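Local coordinates for protein cytosol aminopeptidase (Coxiella burnetii, PDB 3IJ3) that probably acts as a manganese-dependent aminopeptidase of the M17 family, removing residues from the amino termini of peptides, at residues A[161-173]-A[278-290]. Sequence-based numbering, arbitrary orientation. Where two conformers were deposited one is given.
With SO4 (sulfate ion), chain H.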
loop_
_atom_site.group_PDB
_atom_site.type_symbol
_atom_site.label_atom_id
_atom_site.label_comp_id
_atom_site.label_asym_id
_atom_site.label_seq_id
_atom_site.Cartn_x
_atom_site.Cartn_y
_atom_site.Cartn_z
ATOM N N LYS A 161 46.961 -26.423 -1.019
ATOM C CA LYS A 161 46.982 -25.104 -1.643
ATOM C C LYS A 161 45.623 -24.753 -2.277
ATOM O O LYS A 161 45.082 -23.660 -2.069
ATOM C CB LYS A 161 48.075 -24.998 -2.711
ATOM C CG LYS A 161 48.254 -23.551 -3.260
ATOM C CD LYS A 161 49.120 -23.476 -4.494
ATOM C CE LYS A 161 49.495 -22.044 -4.832
ATOM N NZ LYS A 161 48.377 -21.081 -4.782
ATOM N N ARG A 162 45.081 -25.665 -3.072
ATOM C CA ARG A 162 43.815 -25.377 -3.750
ATOM C C ARG A 162 42.679 -25.164 -2.756
ATOM O O ARG A 162 41.876 -24.236 -2.913
ATOM C CB ARG A 162 43.458 -26.513 -4.678
ATOM C CG ARG A 162 42.267 -26.240 -5.558
ATOM C CD ARG A 162 42.567 -25.295 -6.669
ATOM N NE ARG A 162 43.603 -25.825 -7.563
ATOM C CZ ARG A 162 43.843 -25.364 -8.788
ATOM N NH1 ARG A 162 44.810 -25.909 -9.520
ATOM N NH2 ARG A 162 43.107 -24.381 -9.298
ATOM N N VAL A 163 42.573 -26.028 -1.755
ATOM C CA VAL A 163 41.512 -25.876 -0.765
ATOM C C VAL A 163 41.690 -24.581 0.066
ATOM O O VAL A 163 40.719 -23.857 0.311
ATOM C CB VAL A 163 41.393 -27.131 0.143
ATOM C CG1 VAL A 163 40.485 -26.836 1.331
ATOM C CG2 VAL A 163 40.900 -28.328 -0.678
ATOM N N THR A 164 42.929 -24.289 0.455
ATOM C CA THR A 164 43.211 -23.096 1.249
ATOM C C THR A 164 42.924 -21.825 0.454
ATOM O O THR A 164 42.284 -20.904 0.965
ATOM C CB THR A 164 44.664 -23.066 1.758
ATOM O OG1 THR A 164 44.912 -24.224 2.558
ATOM C CG2 THR A 164 44.912 -21.807 2.607
ATOM N N ASP A 165 43.376 -21.804 -0.796
ATOM C CA ASP A 165 43.182 -20.663 -1.699
ATOM C C ASP A 165 41.667 -20.381 -1.806
ATOM O O ASP A 165 41.228 -19.231 -1.668
ATOM C CB ASP A 165 43.747 -20.917 -3.115
ATOM C CG ASP A 165 45.273 -20.815 -3.205
ATOM O OD1 ASP A 165 45.922 -20.423 -2.214
ATOM O OD2 ASP A 165 45.820 -21.118 -4.289
ATOM N N TRP A 166 40.869 -21.422 -2.051
ATOM C CA TRP A 166 39.428 -21.228 -2.152
ATOM C C TRP A 166 38.770 -20.819 -0.840
ATOM O O TRP A 166 37.923 -19.936 -0.840
ATOM C CB TRP A 166 38.696 -22.458 -2.734
ATOM C CG TRP A 166 38.668 -22.464 -4.217
ATOM C CD1 TRP A 166 39.263 -23.357 -5.049
ATOM C CD2 TRP A 166 38.019 -21.499 -5.057
ATOM N NE1 TRP A 166 39.022 -23.017 -6.359
ATOM C CE2 TRP A 166 38.255 -21.880 -6.386
ATOM C CE3 TRP A 166 37.258 -20.358 -4.807
ATOM C CZ2 TRP A 166 37.763 -21.151 -7.466
ATOM C CZ3 TRP A 166 36.773 -19.626 -5.874
ATOM C CH2 TRP A 166 37.022 -20.031 -7.189
ATOM N N LEU A 167 39.145 -21.467 0.259
ATOM C CA LEU A 167 38.533 -21.187 1.545
ATOM C C LEU A 167 38.801 -19.757 1.975
ATOM O O LEU A 167 37.875 -19.034 2.364
ATOM C CB LEU A 167 39.051 -22.145 2.612
ATOM C CG LEU A 167 38.466 -21.903 4.014
ATOM C CD1 LEU A 167 37.517 -22.977 4.382
ATOM C CD2 LEU A 167 39.591 -21.890 5.038
ATOM N N THR A 168 40.067 -19.330 1.882
ATOM C CA THR A 168 40.430 -17.985 2.279
ATOM C C THR A 168 39.763 -16.936 1.396
ATOM O O THR A 168 39.349 -15.885 1.877
ATOM C CB THR A 168 41.948 -17.774 2.339
ATOM O OG1 THR A 168 42.540 -17.971 1.042
ATOM C CG2 THR A 168 42.575 -18.725 3.405
ATOM N N THR A 169 39.607 -17.244 0.114
ATOM C CA THR A 169 38.968 -16.306 -0.817
ATOM C C THR A 169 37.458 -16.223 -0.524
ATOM O O THR A 169 36.883 -15.138 -0.509
ATOM C CB THR A 169 39.211 -16.747 -2.264
ATOM O OG1 THR A 169 40.637 -16.705 -2.538
ATOM C CG2 THR A 169 38.454 -15.854 -3.231
ATOM N N ILE A 170 36.816 -17.364 -0.295
ATOM C CA ILE A 170 35.372 -17.357 0.020
ATOM C C ILE A 170 35.132 -16.677 1.371
ATOM O O ILE A 170 34.152 -15.936 1.511
ATOM C CB ILE A 170 34.749 -18.763 -0.071
ATOM C CG1 ILE A 170 34.815 -19.251 -1.532
ATOM C CG2 ILE A 170 33.297 -18.757 0.495
ATOM C CD1 ILE A 170 34.551 -20.740 -1.717
ATOM N N TYR A 171 35.991 -16.942 2.349
ATOM C CA TYR A 171 35.904 -16.264 3.645
ATOM C C TYR A 171 36.010 -14.740 3.491
ATOM O O TYR A 171 35.297 -13.972 4.179
ATOM C CB TYR A 171 36.966 -16.771 4.596
ATOM C CG TYR A 171 36.588 -18.022 5.398
ATOM C CD1 TYR A 171 35.805 -19.042 4.856
ATOM C CD2 TYR A 171 37.095 -18.201 6.669
ATOM C CE1 TYR A 171 35.507 -20.211 5.610
ATOM C CE2 TYR A 171 36.811 -19.337 7.408
ATOM C CZ TYR A 171 36.011 -20.332 6.883
ATOM O OH TYR A 171 35.775 -21.464 7.675
ATOM N N LEU A 172 36.910 -14.292 2.616
ATOM C CA LEU A 172 37.072 -12.867 2.358
ATOM C C LEU A 172 35.762 -12.282 1.807
ATOM O O LEU A 172 35.301 -11.231 2.255
ATOM C CB LEU A 172 38.218 -12.605 1.384
ATOM C CG LEU A 172 38.400 -11.173 0.907
ATOM C CD1 LEU A 172 38.718 -10.252 2.105
ATOM C CD2 LEU A 172 39.553 -11.131 -0.142
ATOM N N ILE A 173 35.184 -12.952 0.803
ATOM C CA ILE A 173 33.921 -12.507 0.195
ATOM C C ILE A 173 32.819 -12.430 1.245
ATOM O O ILE A 173 32.102 -11.420 1.340
ATOM C CB ILE A 173 33.517 -13.434 -0.976
ATOM C CG1 ILE A 173 34.504 -13.264 -2.127
ATOM C CG2 ILE A 173 32.095 -13.132 -1.482
ATOM C CD1 ILE A 173 34.362 -14.280 -3.245
ATOM N N ALA A 278 32.910 -7.559 -4.080
ATOM C CA ALA A 278 33.576 -8.635 -3.299
ATOM C C ALA A 278 33.897 -9.831 -4.192
ATOM O O ALA A 278 34.991 -10.430 -4.094
ATOM C CB ALA A 278 32.736 -9.039 -2.101
ATOM N N HIS A 279 32.948 -10.197 -5.049
ATOM C CA HIS A 279 33.146 -11.309 -5.998
ATOM C C HIS A 279 34.266 -11.028 -6.976
ATOM O O HIS A 279 35.106 -11.905 -7.246
ATOM C CB HIS A 279 31.853 -11.618 -6.758
ATOM C CG HIS A 279 30.909 -12.473 -5.989
ATOM N ND1 HIS A 279 30.256 -12.036 -4.846
ATOM C CD2 HIS A 279 30.534 -13.754 -6.173
ATOM C CE1 HIS A 279 29.512 -13.021 -4.376
ATOM N NE2 HIS A 279 29.668 -14.073 -5.158
ATOM N N ALA A 280 34.263 -9.823 -7.555
ATOM C CA ALA A 280 35.304 -9.457 -8.513
ATOM C C ALA A 280 36.680 -9.470 -7.817
ATOM O O ALA A 280 37.657 -9.982 -8.371
ATOM C CB ALA A 280 34.998 -8.092 -9.149
ATOM N N LEU A 281 36.750 -8.940 -6.586
ATOM C CA LEU A 281 38.003 -8.972 -5.829
ATOM C C LEU A 281 38.422 -10.418 -5.520
ATOM O O LEU A 281 39.594 -10.781 -5.649
ATOM C CB LEU A 281 37.863 -8.172 -4.521
ATOM C CG LEU A 281 39.075 -8.206 -3.596
ATOM C CD1 LEU A 281 40.366 -7.710 -4.315
ATOM C CD2 LEU A 281 38.802 -7.401 -2.310
ATOM N N GLY A 282 37.460 -11.265 -5.142
ATOM C CA GLY A 282 37.778 -12.670 -4.820
ATOM C C GLY A 282 38.290 -13.437 -6.032
ATOM O O GLY A 282 39.296 -14.164 -5.937
ATOM N N LEU A 283 37.646 -13.221 -7.175
ATOM C CA LEU A 283 38.079 -13.858 -8.422
ATOM C C LEU A 283 39.502 -13.359 -8.788
ATOM O O LEU A 283 40.368 -14.159 -9.152
ATOM C CB LEU A 283 37.088 -13.613 -9.553
ATOM C CG LEU A 283 37.445 -14.306 -10.842
ATOM C CD1 LEU A 283 37.586 -15.852 -10.648
ATOM C CD2 LEU A 283 36.407 -13.955 -11.883
ATOM N N ALA A 284 39.745 -12.052 -8.665
ATOM C CA ALA A 284 41.076 -11.493 -8.887
ATOM C C ALA A 284 42.102 -12.199 -7.987
ATOM O O ALA A 284 43.201 -12.556 -8.426
ATOM C CB ALA A 284 41.080 -9.978 -8.582
ATOM N N ARG A 285 41.766 -12.351 -6.711
ATOM C CA ARG A 285 42.651 -13.026 -5.768
ATOM C C ARG A 285 42.989 -14.455 -6.192
ATOM O O ARG A 285 44.162 -14.856 -6.127
ATOM C CB ARG A 285 42.071 -12.960 -4.355
ATOM C CG ARG A 285 43.010 -13.552 -3.315
ATOM C CD ARG A 285 42.510 -13.239 -1.925
ATOM N NE ARG A 285 43.480 -13.684 -0.941
ATOM C CZ ARG A 285 43.481 -14.880 -0.348
ATOM N NH1 ARG A 285 42.538 -15.774 -0.597
ATOM N NH2 ARG A 285 44.442 -15.169 0.519
ATOM N N MET A 286 41.998 -15.219 -6.667
ATOM C CA MET A 286 42.271 -16.592 -7.131
ATOM C C MET A 286 43.187 -16.603 -8.355
ATOM O O MET A 286 44.100 -17.428 -8.456
ATOM C CB MET A 286 40.969 -17.361 -7.414
ATOM C CG MET A 286 40.193 -17.731 -6.172
ATOM S SD MET A 286 41.077 -18.915 -5.165
ATOM C CE MET A 286 41.518 -20.104 -6.386
ATOM N N ILE A 287 42.962 -15.667 -9.269
ATOM C CA ILE A 287 43.786 -15.546 -10.460
ATOM C C ILE A 287 45.252 -15.310 -10.061
ATOM O O ILE A 287 46.154 -15.942 -10.608
ATOM C CB ILE A 287 43.266 -14.405 -11.347
ATOM C CG1 ILE A 287 41.940 -14.809 -12.015
ATOM C CG2 ILE A 287 44.299 -14.024 -12.414
ATOM C CD1 ILE A 287 41.249 -13.617 -12.739
ATOM N N MET A 288 45.466 -14.446 -9.070
ATOM C CA MET A 288 46.824 -14.121 -8.604
ATOM C C MET A 288 47.454 -15.251 -7.779
ATOM O O MET A 288 48.648 -15.577 -7.944
ATOM C CB MET A 288 46.817 -12.764 -7.854
ATOM C CG MET A 288 46.485 -11.572 -8.798
ATOM S SD MET A 288 46.534 -9.927 -8.027
ATOM C CE MET A 288 45.062 -9.921 -6.960
ATOM N N LEU A 289 46.657 -15.873 -6.921
ATOM C CA LEU A 289 47.122 -17.012 -6.120
ATOM C C LEU A 289 47.581 -18.174 -6.982
ATOM O O LEU A 289 48.553 -18.858 -6.656
ATOM C CB LEU A 289 46.013 -17.507 -5.174
ATOM C CG LEU A 289 45.779 -16.715 -3.889
ATOM C CD1 LEU A 289 44.476 -17.102 -3.230
ATOM C CD2 LEU A 289 46.973 -16.919 -2.942
ATOM N N GLN A 290 46.859 -18.409 -8.064
ATOM C CA GLN A 290 47.132 -19.513 -8.977
ATOM C C GLN A 290 47.993 -19.116 -10.169
ATOM O O GLN A 290 48.283 -19.936 -11.052
ATOM C CB GLN A 290 45.801 -20.087 -9.444
ATOM C CG GLN A 290 44.994 -20.737 -8.335
ATOM C CD GLN A 290 45.476 -22.138 -8.003
ATOM O OE1 GLN A 290 45.802 -22.919 -8.901
ATOM N NE2 GLN A 290 45.498 -22.480 -6.713
HETATM S S SO4 H . 47.422 -25.947 -6.999
HETATM O O1 SO4 H . 47.851 -27.022 -6.101
HETATM O O2 SO4 H . 48.587 -25.164 -7.415
HETATM O O3 SO4 H . 46.809 -26.521 -8.189
HETATM O O4 SO4 H . 46.471 -25.083 -6.315
HETATM O O HOH W 1 45.628 -17.710 1.602
#
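Helix packing between the long connecting helix 157-178 and helix 275-289 of the catalytic domain brings T169 and R285 together as mutual knobs in holes; segments 161-173 and 278-289 run nearly antiparallel (162°), their axes 9.3 Å apart at closest approach. T169 enters among G282, R285, M286 and L289; G282 has no side chain to obstruct T169 CG2 and I173 CD1, which pack against its backbone. R285, extended from CG to NE, turns its guanidinium edge-on to two threonines. NH1 donates to T168 OG1 at 2.7 Å, almost straight (165°), and to T169 OG1 at 2.9 Å along a more bent path. A water joins R285 NH2 to T168 OG1, and L289 CD1 lies over one guanidinium face. Beside this polar grip, M286 folds at chi2 (-66°) and again at chi3, laying its sulfur and methyl over one face of the W166 indole: SD is 4.1 Å from the six-membered centroid, CE 3.8 Å from the five-membered one. At the C-terminal end of helix 275-289, D165 OD2 receives K161 NZ in a salt bridge on its syn side and Q290 NE2 on its anti side. K161 NZ also bonds to L289 O at 2.9 Å, while Q290 NE2 donates to O4 of a sulfate, probably from the crystallisation liquor, which also lies against R162; R162 additionally pairs with E478. Towards the other end, I173 packs on A278 and H279. Such interlocked side chains exemplify antiparallel knobs-into-holes packing of two helices.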